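PDB 5H3K: Slr0280 protein from Synechocystis sp., which is of unknown function but carries a phosphodiester glycosidase (NAGPA-family) domain, which suggests a role in cleaving sugar phosphodiesters. Local coordinates for residues F49-Q55 against V65-Q71; F118-R123 against I273-E277; I307-P311 against A372-Q376; A335-N339 against S581-G587; A529-A533 against V545-N549. One frame throughout, in Å; residues are numbered along the deposited sequence.

Interaction 1. Residues F49-Q55 against V65-Q71; sequences FIQQGNQ and VAWGQWQ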
# COMPACT_ATOMS: atom_id res chain seq x y z
N PHE A 49 3.86 24.00 -11.61
CA PHE A 49 3.31 23.63 -12.90
C PHE A 49 2.41 24.73 -13.45
O PHE A 49 1.71 25.39 -12.69
CB PHE A 49 2.49 22.36 -12.76
CG PHE A 49 3.31 21.13 -12.48
CD1 PHE A 49 4.50 20.91 -13.15
CD2 PHE A 49 2.87 20.20 -11.55
CE1 PHE A 49 5.26 19.77 -12.91
CE2 PHE A 49 3.62 19.05 -11.29
CZ PHE A 49 4.81 18.84 -11.97
N ILE A 50 2.42 24.90 -14.77
CA ILE A 50 1.47 25.79 -15.43
C ILE A 50 0.13 25.08 -15.58
O ILE A 50 -0.92 25.69 -15.39
CB ILE A 50 1.97 26.25 -16.81
CG1 ILE A 50 3.34 26.93 -16.65
CG2 ILE A 50 0.98 27.23 -17.44
CD1 ILE A 50 4.25 26.76 -17.84
N GLN A 51 0.18 23.80 -15.93
CA GLN A 51 -0.99 22.94 -15.91
C GLN A 51 -0.61 21.59 -15.31
O GLN A 51 0.55 21.20 -15.34
CB GLN A 51 -1.53 22.71 -17.32
CG GLN A 51 -2.24 23.90 -17.92
CD GLN A 51 -2.96 23.54 -19.19
OE1 GLN A 51 -3.96 22.82 -19.17
NE2 GLN A 51 -2.44 24.02 -20.32
N GLN A 52 -1.60 20.88 -14.78
CA GLN A 52 -1.33 19.57 -14.18
C GLN A 52 -2.62 18.77 -14.04
O GLN A 52 -3.71 19.35 -14.01
CB GLN A 52 -0.68 19.74 -12.81
CG GLN A 52 -1.54 20.50 -11.83
CD GLN A 52 -0.78 20.87 -10.58
OE1 GLN A 52 -0.51 22.05 -10.33
NE2 GLN A 52 -0.45 19.88 -9.77
N GLY A 53 -2.48 17.45 -13.94
CA GLY A 53 -3.63 16.59 -13.77
C GLY A 53 -3.27 15.18 -13.36
O GLY A 53 -2.08 14.84 -13.21
N ASN A 54 -4.28 14.34 -13.19
CA ASN A 54 -4.08 12.97 -12.72
C ASN A 54 -4.55 11.92 -13.74
O ASN A 54 -4.61 10.73 -13.42
CB ASN A 54 -4.77 12.77 -11.36
CG ASN A 54 -6.27 12.95 -11.43
OD1 ASN A 54 -6.80 13.43 -12.43
ND2 ASN A 54 -6.97 12.57 -10.37
N GLN A 55 -4.88 12.36 -14.95
CA GLN A 55 -5.30 11.46 -16.02
C GLN A 55 -4.58 11.73 -17.33
O GLN A 55 -4.29 12.88 -17.67
CB GLN A 55 -6.80 11.61 -16.28
CG GLN A 55 -7.68 11.53 -15.04
CD GLN A 55 -8.63 10.36 -15.10
OE1 GLN A 55 -9.75 10.48 -15.58
NE2 GLN A 55 -8.16 9.21 -14.63
N VAL A 65 -2.68 8.58 -14.46
CA VAL A 65 -1.27 8.91 -14.54
C VAL A 65 -1.08 10.38 -14.20
O VAL A 65 -1.70 11.25 -14.83
CB VAL A 65 -0.67 8.65 -15.95
CG1 VAL A 65 0.78 9.13 -16.01
CG2 VAL A 65 -0.77 7.18 -16.32
N ALA A 66 -0.23 10.68 -13.22
CA ALA A 66 0.04 12.07 -12.87
C ALA A 66 0.86 12.74 -13.98
O ALA A 66 1.81 12.15 -14.50
CB ALA A 66 0.77 12.16 -11.54
N TRP A 67 0.49 13.96 -14.34
CA TRP A 67 1.27 14.72 -15.31
C TRP A 67 1.34 16.19 -14.90
O TRP A 67 0.51 16.68 -14.12
CB TRP A 67 0.67 14.60 -16.72
CG TRP A 67 -0.70 15.15 -16.80
CD1 TRP A 67 -1.86 14.49 -16.57
CD2 TRP A 67 -1.05 16.50 -17.13
NE1 TRP A 67 -2.93 15.35 -16.73
CE2 TRP A 67 -2.46 16.58 -17.07
CE3 TRP A 67 -0.32 17.65 -17.47
CZ2 TRP A 67 -3.15 17.77 -17.34
CZ3 TRP A 67 -1.01 18.82 -17.73
CH2 TRP A 67 -2.41 18.87 -17.66
N GLY A 68 2.36 16.86 -15.40
CA GLY A 68 2.50 18.30 -15.20
C GLY A 68 3.25 18.91 -16.37
O GLY A 68 4.07 18.25 -17.00
N GLN A 69 2.96 20.18 -16.65
CA GLN A 69 3.66 20.91 -17.70
C GLN A 69 4.24 22.18 -17.12
O GLN A 69 3.62 22.84 -16.28
CB GLN A 69 2.72 21.22 -18.87
CG GLN A 69 2.45 20.03 -19.77
CD GLN A 69 1.49 20.35 -20.91
OE1 GLN A 69 0.59 21.18 -20.77
NE2 GLN A 69 1.69 19.68 -22.04
N TRP A 70 5.45 22.52 -17.56
CA TRP A 70 6.12 23.72 -17.07
C TRP A 70 6.96 24.38 -18.15
O TRP A 70 7.14 23.84 -19.25
CB TRP A 70 7.00 23.38 -15.86
CG TRP A 70 8.14 22.46 -16.16
CD1 TRP A 70 9.42 22.82 -16.47
CD2 TRP A 70 8.11 21.03 -16.19
NE1 TRP A 70 10.19 21.70 -16.68
CE2 TRP A 70 9.40 20.59 -16.52
CE3 TRP A 70 7.10 20.08 -15.98
CZ2 TRP A 70 9.73 19.23 -16.64
CZ3 TRP A 70 7.42 18.73 -16.10
CH2 TRP A 70 8.72 18.32 -16.42
N GLN A 71 7.48 25.57 -17.83
CA GLN A 71 8.31 26.34 -18.74
C GLN A 71 9.79 26.14 -18.44
O GLN A 71 10.24 26.31 -17.31
CB GLN A 71 7.99 27.83 -18.59
CG GLN A 71 6.95 28.36 -19.55
CD GLN A 71 7.41 29.65 -20.21
OE1 GLN A 71 8.03 29.62 -21.27
NE2 GLN A 71 7.13 30.78 -19.56
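Gln69 O accepts the backbone N of Ile50 at 2.8 Å, the shortest bond between residues 49-55 and 65-71, with the donor lying almost straight out from the carbonyl. Gln51 O in turn takes Gln69 N at 2.9 Å, so Ile50 and Gln51 both face Gln69, a classic beta bulge where strand 51-53 pairs antiparallel with strand 61-72 of a mixed sheet. Beyond it Gly53 and Trp67 form a regular hydrogen-bonded pair, with Gly53 O receiving Trp67 N at 2.9 Å. The glycines meet the flat groups. Gly68 CA sits 3.8 Å from the centroid of the Phe49 ring, squarely over its face, in a CH-pi contact, and the Phe49 edge reaches Trp70 CE3. On the other face of the sheet Trp67, its CG set between backbone N and carbonyl carbon (chi1 63°), lays its indole over the strand, with Gly53 N 3.2 Å above the ring plane. Its NE1 bonds to Asn142 O. Were Trp67 replaced by alanine, the backbone of Gln52 and Gly53 would probably lose its cover and Asn142 O a donor. With no side chain at Gly53 or Gly68, the Trp67 and Phe49 rings can pack directly on backbone beside the strand pairing.

Interaction 2. Residues F118-R123 against I273-E277; sequences FVAPNR and INWTE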
# COMPACT_ATOMS: atom_id res chain seq x y z
N PHE A 118 10.99 16.07 -8.72
CA PHE A 118 10.00 15.66 -7.73
C PHE A 118 9.08 16.81 -7.36
O PHE A 118 9.54 17.90 -7.02
CB PHE A 118 10.69 15.07 -6.50
CG PHE A 118 9.73 14.52 -5.48
CD1 PHE A 118 9.41 15.25 -4.35
CD2 PHE A 118 9.14 13.28 -5.67
CE1 PHE A 118 8.52 14.75 -3.40
CE2 PHE A 118 8.24 12.77 -4.72
CZ PHE A 118 7.94 13.51 -3.59
N VAL A 119 7.78 16.58 -7.47
CA VAL A 119 6.78 17.52 -7.00
C VAL A 119 5.77 16.67 -6.24
O VAL A 119 5.02 15.91 -6.85
CB VAL A 119 6.09 18.27 -8.16
CG1 VAL A 119 5.04 19.23 -7.63
CG2 VAL A 119 7.13 19.05 -8.98
N ALA A 120 5.80 16.77 -4.91
CA ALA A 120 5.03 15.86 -4.05
C ALA A 120 3.60 15.66 -4.55
O ALA A 120 2.91 16.64 -4.83
CB ALA A 120 5.00 16.39 -2.61
N PRO A 121 3.15 14.39 -4.65
CA PRO A 121 3.84 13.18 -4.19
C PRO A 121 4.54 12.40 -5.30
O PRO A 121 4.85 11.23 -5.08
CB PRO A 121 2.68 12.32 -3.69
CG PRO A 121 1.56 12.63 -4.66
CD PRO A 121 1.73 14.12 -4.99
N ASN A 122 4.80 13.01 -6.45
CA ASN A 122 5.27 12.25 -7.61
C ASN A 122 6.62 12.67 -8.15
O ASN A 122 7.04 13.82 -8.01
CB ASN A 122 4.25 12.35 -8.74
CG ASN A 122 2.87 11.88 -8.33
OD1 ASN A 122 2.72 10.77 -7.82
ND2 ASN A 122 1.87 12.72 -8.53
N ARG A 123 7.28 11.73 -8.82
CA ARG A 123 8.54 11.99 -9.52
C ARG A 123 8.24 12.07 -11.02
O ARG A 123 7.96 11.05 -11.66
CB ARG A 123 9.52 10.84 -9.25
CG ARG A 123 10.86 10.94 -9.97
CD ARG A 123 11.68 9.69 -9.71
NE ARG A 123 13.06 9.77 -10.22
CZ ARG A 123 13.59 8.91 -11.08
NH1 ARG A 123 12.87 7.90 -11.55
NH2 ARG A 123 14.85 9.05 -11.47
N ILE A 273 16.12 1.78 -8.45
CA ILE A 273 15.86 3.17 -8.83
C ILE A 273 16.06 4.08 -7.64
O ILE A 273 15.37 3.95 -6.61
CB ILE A 273 14.42 3.38 -9.38
CG1 ILE A 273 14.16 2.53 -10.63
CG2 ILE A 273 14.20 4.85 -9.69
CD1 ILE A 273 14.98 2.93 -11.88
N ASN A 274 17.03 4.99 -7.75
CA ASN A 274 17.14 6.07 -6.78
C ASN A 274 16.08 7.11 -7.13
O ASN A 274 16.18 7.82 -8.14
CB ASN A 274 18.56 6.65 -6.78
CG ASN A 274 19.62 5.60 -6.48
OD1 ASN A 274 19.51 4.85 -5.51
ND2 ASN A 274 20.63 5.53 -7.33
N TRP A 275 15.04 7.16 -6.31
CA TRP A 275 13.78 7.80 -6.69
C TRP A 275 13.76 9.26 -6.29
O TRP A 275 13.54 10.14 -7.12
CB TRP A 275 12.62 7.03 -6.06
CG TRP A 275 11.27 7.34 -6.63
CD1 TRP A 275 10.81 7.01 -7.87
CD2 TRP A 275 10.18 7.98 -5.94
NE1 TRP A 275 9.51 7.43 -8.01
CE2 TRP A 275 9.10 8.04 -6.85
CE3 TRP A 275 10.03 8.54 -4.67
CZ2 TRP A 275 7.87 8.62 -6.51
CZ3 TRP A 275 8.81 9.11 -4.33
CH2 TRP A 275 7.74 9.15 -5.25
N THR A 276 13.97 9.53 -5.02
CA THR A 276 14.22 10.90 -4.60
C THR A 276 15.24 10.84 -3.49
O THR A 276 15.66 9.74 -3.10
CB THR A 276 12.92 11.63 -4.17
OG1 THR A 276 13.12 13.05 -4.27
CG2 THR A 276 12.54 11.24 -2.74
N GLU A 277 15.70 11.98 -3.00
CA GLU A 277 16.61 11.95 -1.87
C GLU A 277 15.94 11.22 -0.72
O GLU A 277 14.82 11.58 -0.31
CB GLU A 277 17.01 13.36 -1.44
CG GLU A 277 17.70 13.36 -0.07
CD GLU A 277 18.56 14.58 0.17
OE1 GLU A 277 18.74 15.40 -0.76
OE2 GLU A 277 19.08 14.73 1.31
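Trp275 meets Phe118 and Arg123 in two quite different ways, a compact example of how one indole can serve several neighbours. Phe118 presents its edge toward the face of the six-membered ring in an offset edge-to-face pair, the planes 73° apart and the centroids 5.5 Å from each other; Phe118 CE2 comes 3.7 Å from Trp275 CH2. Arg123 instead runs over a face of the indole, the two side chains sliding past each other in opposite directions. With CG trans to the backbone N (chi1 178°) and the chain straight as far as NE, its CD lies 3.7 Å from the centroid of the five-membered ring, a CH-pi contact, and CB covers the same ring system nearer its rim. The guanidinium passes beyond the indole, one of its faces meeting Asn274 O, while its nitrogens bind Asp82, Gln102 and Pro99 O. Asp82 also accepts from Trp275 NE1, and the two side chains share this one carboxylate through different oxygens. A leucine in place of Trp275 would probably leave the aliphatic part of Arg123 without its flat cover and cost Asp82 one of its donors. The contact thus joins the turn between strands 112-119 and 122-126 to the end of strand 271-276, an outermost strand of its antiparallel sheet, just before the chain returns as strand 279-288.

Interaction 3. Residues I307-P311 against A372-Q376; sequences ISLRP and AWNDQ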
# COMPACT_ATOMS: atom_id res chain seq x y z
N ILE A 307 10.91 14.24 5.16
CA ILE A 307 10.26 12.93 5.09
C ILE A 307 9.52 12.62 6.38
O ILE A 307 10.08 12.75 7.47
CB ILE A 307 11.25 11.79 4.79
CG1 ILE A 307 11.76 11.91 3.35
CG2 ILE A 307 10.59 10.41 5.02
CD1 ILE A 307 12.47 10.67 2.84
N SER A 308 8.25 12.21 6.25
CA SER A 308 7.49 11.77 7.41
C SER A 308 6.68 10.54 7.02
O SER A 308 6.46 10.28 5.84
CB SER A 308 6.57 12.87 7.94
OG SER A 308 5.69 13.35 6.94
N LEU A 309 6.27 9.77 8.03
CA LEU A 309 5.37 8.65 7.82
C LEU A 309 4.09 8.88 8.62
O LEU A 309 4.13 9.41 9.74
CB LEU A 309 6.01 7.31 8.19
CG LEU A 309 7.01 6.69 7.20
CD1 LEU A 309 8.30 7.48 7.20
CD2 LEU A 309 7.30 5.24 7.57
N ARG A 310 2.96 8.48 8.05
CA ARG A 310 1.67 8.55 8.73
C ARG A 310 0.86 7.32 8.40
O ARG A 310 0.82 6.90 7.25
CB ARG A 310 0.86 9.76 8.27
CG ARG A 310 1.37 11.12 8.77
CD ARG A 310 1.23 11.25 10.29
NE ARG A 310 1.64 12.57 10.74
CZ ARG A 310 2.88 12.89 11.08
NH1 ARG A 310 3.85 11.98 11.03
NH2 ARG A 310 3.17 14.13 11.47
N PRO A 311 0.16 6.77 9.40
CA PRO A 311 -0.86 5.78 9.07
C PRO A 311 -2.01 6.46 8.36
O PRO A 311 -2.36 7.61 8.68
CB PRO A 311 -1.31 5.25 10.45
CG PRO A 311 -0.97 6.33 11.42
CD PRO A 311 0.21 7.09 10.84
N ALA A 372 6.28 1.83 16.18
CA ALA A 372 5.91 3.21 16.47
C ALA A 372 7.06 4.11 16.08
O ALA A 372 8.21 3.65 16.03
CB ALA A 372 5.55 3.39 17.95
N TRP A 373 6.78 5.38 15.80
CA TRP A 373 7.81 6.28 15.30
C TRP A 373 7.47 7.73 15.54
O TRP A 373 6.33 8.07 15.84
CB TRP A 373 8.05 6.06 13.80
CG TRP A 373 6.90 6.47 12.93
CD1 TRP A 373 6.70 7.69 12.36
CD2 TRP A 373 5.80 5.65 12.51
NE1 TRP A 373 5.54 7.70 11.63
CE2 TRP A 373 4.97 6.45 11.69
CE3 TRP A 373 5.43 4.32 12.74
CZ2 TRP A 373 3.80 5.97 11.11
CZ3 TRP A 373 4.25 3.84 12.17
CH2 TRP A 373 3.46 4.66 11.36
N ASN A 374 8.47 8.60 15.40
CA ASN A 374 8.23 10.04 15.45
C ASN A 374 8.74 10.71 14.18
O ASN A 374 9.27 10.04 13.28
CB ASN A 374 8.83 10.68 16.72
CG ASN A 374 10.36 10.51 16.82
OD1 ASN A 374 11.05 10.41 15.81
ND2 ASN A 374 10.88 10.50 18.05
N ASP A 375 8.59 12.02 14.09
CA ASP A 375 8.98 12.74 12.88
C ASP A 375 10.46 13.13 12.86
O ASP A 375 10.91 13.88 12.00
CB ASP A 375 8.11 13.97 12.67
CG ASP A 375 6.73 13.61 12.21
OD1 ASP A 375 6.49 12.41 11.94
OD2 ASP A 375 5.89 14.52 12.11
N GLN A 376 11.20 12.60 13.82
CA GLN A 376 12.64 12.77 13.85
C GLN A 376 13.34 11.48 13.39
O GLN A 376 14.56 11.37 13.40
CB GLN A 376 13.07 13.26 15.23
CG GLN A 376 12.33 14.57 15.58
CD GLN A 376 12.24 14.85 17.06
OE1 GLN A 376 13.25 15.11 17.73
NE2 GLN A 376 11.02 14.81 17.59
O HOH W 1 10.07 14.65 9.48
O HOH W 2 7.30 10.42 10.47
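Leu309 O is gripped from opposite faces of its carbonyl plane, by Trp373 NE1 at 2.9 Å and by Arg310 NH1 also at 2.9 Å, and around this atom the contact divides into a close-packed half and a watery half. The packed half belongs to Trp373. Its CG sits between the backbone N and the carbonyl carbon (chi1 68°), a setting that brings the indole edge up to the strand: the carbonyl oxygen lies in the ring plane, Leu309 CB is 3.8 Å from Trp373 CE2, and Pro311 CD approaches Trp373 CZ2 at the same distance. These apolar groups are buried. The other half is polar and holds the exposed Asp375. Arg310 starts away from residues 372-376, bends at chi2 (-66°), and returns to take the carboxylate end-on, NH1 to OD1 and NH2 to OD2, each at 2.8 Å. Both oxygens use their syn lone pairs and the two planar groups are nearly coplanar, 8° apart, so the salt bridge probably fixes the rotation of both. The bond from Arg310 NH1 back to its neighbour's carbonyl probably steadies the guanidinium further, and NH2 has a second partner in Gln357. Two waters lie at the Asp375 end, where the backbones come nearest. One accepts from Leu309 N and lies 2.6 Å from Asp375 OD1, to which it is hydrogen-bonded; another bridges Ile307 O and Asp375 O. Strand 307-313 pairs antiparallel with strand 600-609, while strand 369-373 pairs with 379-392 and 497-500, so this contact joins strand 307-313 of one sheet to the end of strand 369-373 of another.

Interaction 4. Residues A335-N339 against S581-G587; sequences AVAIN and STSLALG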
# COMPACT_ATOMS: atom_id res chain seq x y z
N ALA A 335 3.56 9.70 -1.15
CA ALA A 335 4.59 9.37 -2.12
C ALA A 335 4.82 7.86 -2.19
O ALA A 335 5.09 7.33 -3.27
CB ALA A 335 5.89 10.09 -1.78
N VAL A 336 4.75 7.20 -1.04
CA VAL A 336 4.84 5.74 -0.94
C VAL A 336 3.78 5.26 0.03
O VAL A 336 3.48 5.94 1.02
CB VAL A 336 6.23 5.25 -0.40
CG1 VAL A 336 6.49 3.79 -0.80
CG2 VAL A 336 7.37 6.13 -0.90
N ALA A 337 3.20 4.09 -0.21
CA ALA A 337 2.31 3.50 0.78
C ALA A 337 2.36 2.00 0.70
O ALA A 337 2.56 1.44 -0.38
CB ALA A 337 0.87 4.00 0.60
N ILE A 338 2.20 1.34 1.84
CA ILE A 338 2.04 -0.11 1.87
C ILE A 338 0.81 -0.42 2.71
O ILE A 338 0.51 0.30 3.67
CB ILE A 338 3.32 -0.83 2.39
CG1 ILE A 338 3.22 -2.34 2.14
CG2 ILE A 338 3.57 -0.51 3.88
CD1 ILE A 338 4.52 -3.10 2.47
N ASN A 339 0.07 -1.45 2.34
CA ASN A 339 -1.04 -1.91 3.18
C ASN A 339 -0.51 -2.29 4.56
O ASN A 339 0.65 -2.73 4.72
CB ASN A 339 -1.72 -3.12 2.54
CG ASN A 339 -0.86 -4.36 2.64
OD1 ASN A 339 0.16 -4.48 1.96
ND2 ASN A 339 -1.25 -5.28 3.53
N SER A 581 -4.40 -8.60 0.40
CA SER A 581 -4.19 -7.25 0.93
C SER A 581 -2.83 -6.67 0.54
O SER A 581 -2.68 -5.45 0.44
CB SER A 581 -4.32 -7.21 2.45
OG SER A 581 -5.62 -7.59 2.85
N THR A 582 -1.84 -7.53 0.30
CA THR A 582 -0.48 -7.04 0.02
C THR A 582 -0.48 -6.12 -1.20
O THR A 582 -0.93 -6.50 -2.27
CB THR A 582 0.53 -8.18 -0.17
OG1 THR A 582 0.73 -8.85 1.08
CG2 THR A 582 1.89 -7.63 -0.65
N SER A 583 0.03 -4.90 -1.02
CA SER A 583 0.11 -3.93 -2.11
C SER A 583 1.03 -2.77 -1.69
O SER A 583 0.98 -2.29 -0.56
CB SER A 583 -1.29 -3.44 -2.49
OG SER A 583 -2.13 -3.36 -1.33
N LEU A 584 1.88 -2.36 -2.62
CA LEU A 584 2.91 -1.36 -2.34
C LEU A 584 2.86 -0.34 -3.46
O LEU A 584 3.07 -0.70 -4.63
CB LEU A 584 4.29 -2.04 -2.29
CG LEU A 584 5.56 -1.21 -2.20
CD1 LEU A 584 5.47 -0.26 -1.02
CD2 LEU A 584 6.77 -2.13 -2.06
N ALA A 585 2.56 0.92 -3.12
CA ALA A 585 2.38 1.96 -4.14
C ALA A 585 3.49 2.99 -4.08
O ALA A 585 3.91 3.40 -3.00
CB ALA A 585 1.00 2.66 -3.99
N LEU A 586 3.97 3.42 -5.25
CA LEU A 586 4.99 4.45 -5.33
C LEU A 586 4.57 5.44 -6.39
O LEU A 586 4.28 5.06 -7.53
CB LEU A 586 6.36 3.83 -5.68
CG LEU A 586 7.52 4.82 -5.84
CD1 LEU A 586 7.87 5.46 -4.49
CD2 LEU A 586 8.76 4.15 -6.47
N GLY A 587 4.52 6.72 -6.02
CA GLY A 587 3.99 7.74 -6.92
C GLY A 587 2.57 7.41 -7.37
O GLY A 587 2.20 7.67 -8.52
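Strands 336-339 and 584-586 are antiparallel neighbours in an antiparallel sheet close to the centre of the chain, the second of them within the phosphodiester glycosidase family region. Ala337 and Ala585 make the hydrogen-bonded pair, with Ala585 N to Ala337 O at 2.8 Å and Ala337 N to Ala585 O at 3.0 Å; the non-hydrogen-bonded pairs Val336-Leu586 and Ile338-Leu584 flank it. On the face bearing these larger residues, Val336 CG2 touches Leu586 CD1 at 3.7 Å, the side chains running side by side, and Leu584 CD1 reaches across toward Ile338 CB. The alanines on the other face lie under helix 325-331, whose Leu325 touches both. At one end Gly587 N closes the pairing on Ala335 O. At the other, Asn339 takes over from the regular backbone pattern. Its N still bonds to Ser583 O, while its side chain, with CG placed between backbone N and carbonyl carbon (chi1 72°), turns back so that OD1 accepts Ser583 N at 3.0 Å, the donor standing well above the amide plane. The same OD1 also bonds to Ser532 OG, and ND2 gives a hydrogen to Asp577 O. Ser583 OG donates to Ser581 O at 2.8 Å, bracing the turn from within. Nearly every residue here is buried, and the Asn339 amide has partners at both ends: its polar atoms are paid for by bonds to Ser583, Ser532 and Asp577, which probably fixes its orientation and holds the 581-583 turn against the strand.

Interaction 5. Residues A529-A533 against V545-N549; sequences ASRSA and VASHN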
# COMPACT_ATOMS: atom_id res chain seq x y z
N ALA A 529 1.46 -17.52 1.60
CA ALA A 529 0.75 -16.37 1.03
C ALA A 529 1.65 -15.22 0.62
O ALA A 529 2.83 -15.19 0.98
CB ALA A 529 -0.29 -15.86 2.05
N SER A 530 1.09 -14.27 -0.13
CA SER A 530 1.72 -12.97 -0.33
C SER A 530 1.94 -12.37 1.06
O SER A 530 1.14 -12.61 1.97
CB SER A 530 0.85 -12.04 -1.16
OG SER A 530 0.61 -12.60 -2.45
N ARG A 531 3.02 -11.62 1.22
CA ARG A 531 3.34 -10.98 2.51
C ARG A 531 3.74 -9.50 2.38
O ARG A 531 4.30 -9.08 1.36
CB ARG A 531 4.46 -11.73 3.23
CG ARG A 531 4.21 -13.24 3.41
CD ARG A 531 3.15 -13.52 4.48
NE ARG A 531 2.94 -14.97 4.58
CZ ARG A 531 2.03 -15.57 5.34
NH1 ARG A 531 1.22 -14.85 6.11
NH2 ARG A 531 1.95 -16.90 5.31
N SER A 532 3.42 -8.74 3.41
CA SER A 532 3.87 -7.34 3.53
C SER A 532 4.61 -7.19 4.85
O SER A 532 4.30 -7.86 5.83
CB SER A 532 2.67 -6.37 3.51
OG SER A 532 2.02 -6.39 2.25
N ALA A 533 5.60 -6.30 4.89
CA ALA A 533 6.28 -6.02 6.14
C ALA A 533 6.78 -4.59 6.18
O ALA A 533 6.97 -3.95 5.13
CB ALA A 533 7.45 -7.00 6.39
N VAL A 545 8.21 -3.80 2.44
CA VAL A 545 8.49 -5.03 1.69
C VAL A 545 7.21 -5.74 1.24
O VAL A 545 6.31 -5.96 2.05
CB VAL A 545 9.27 -6.03 2.58
CG1 VAL A 545 9.63 -7.29 1.79
CG2 VAL A 545 10.51 -5.37 3.15
N ALA A 546 7.14 -6.11 -0.03
CA ALA A 546 6.04 -6.92 -0.57
C ALA A 546 6.61 -8.12 -1.31
O ALA A 546 7.44 -7.95 -2.22
CB ALA A 546 5.16 -6.08 -1.53
N SER A 547 6.18 -9.32 -0.94
CA SER A 547 6.61 -10.55 -1.60
C SER A 547 5.40 -11.34 -2.07
O SER A 547 4.34 -11.31 -1.45
CB SER A 547 7.47 -11.41 -0.68
OG SER A 547 6.69 -11.93 0.39
N HIS A 548 5.55 -12.06 -3.17
CA HIS A 548 4.44 -12.91 -3.63
C HIS A 548 4.88 -14.36 -3.76
O HIS A 548 5.47 -14.89 -2.81
CB HIS A 548 3.79 -12.30 -4.88
CG HIS A 548 3.18 -10.95 -4.61
ND1 HIS A 548 1.95 -10.80 -4.02
CD2 HIS A 548 3.66 -9.70 -4.81
CE1 HIS A 548 1.68 -9.51 -3.88
NE2 HIS A 548 2.70 -8.82 -4.36
N ASN A 549 4.59 -15.02 -4.87
CA ASN A 549 4.96 -16.43 -4.99
C ASN A 549 6.43 -16.60 -5.28
O ASN A 549 7.02 -15.79 -6.02
CB ASN A 549 4.17 -17.10 -6.12
CG ASN A 549 2.69 -17.23 -5.80
OD1 ASN A 549 2.21 -18.30 -5.44
ND2 ASN A 549 1.96 -16.13 -5.94
O HOH W 3 5.33 -14.25 -0.22
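Ser530 and His548 meet at the open end of the hairpin of strands 531-536 and 542-547, away from its turn. From Ser530 CB, which lies 3.3 Å from His548 ND1 and also near Ser547 O, the side chain runs to OG, placed trans to the carbonyl carbon (chi1 -61°). That hydroxyl meets the imidazole at its edge, near the ring plane, in a 2.7 Å hydrogen bond between OG and ND1 in which either atom could be the donor. Behind it Ser530 CA makes a CA-H...O contact with Ser547 O. The far nitrogen of the histidine, NE2, bonds to Asp592. Regular antiparallel pairing follows: Arg531 with Ser547 and Ala533 with Val545 are hydrogen-bonded pairs, Arg531 N reaching Ser547 O at 3.0 Å and Ala533 N reaching Val545 O at 2.9 Å. On the face shared by these four residues, Arg531 CB passes 3.6 Å from Ser547 OG before the arginine chain bends away toward Ala556 O, and Phe561 of helix 558-567 packs against Arg531, Ala533 and Ser547. A water binds the open end together, accepting from Ser547 OG at 2.8 Å and donating to Ala529 O at 2.9 Å and to His548 O at 2.7 Å. The opposite face carries Ser532 and Ala546. Serine, histidine and aspartate thus form a continuous run of polar contacts, Ser530 to His548 to Asp592, that holds the imidazole at both nitrogens and probably sets its orientation.

Interactions 1 and 2 share a mixed sheet near the N-terminal end of the chain, their centres about 15 Å apart, and touch through Phe49 on Val119. Interaction 2 then reaches interaction 4, Trp275 packing against Leu586, and so links that sheet to the centre of the chain. Interactions 3 and 4 share the antiparallel sheet built on strand 600-609, and their segments alternate along the sequence. Interaction 5 falls between the two segments of interaction 4, and Ser532 joins Asn339 and Thr582 there across centres about 12 Å apart. Interactions 2 and 5 reach one eight-stranded sheet. Interaction 4, about 3 Å from the chain's centre, touches interactions 2 and 5; interaction 1 lies about 24 Å out.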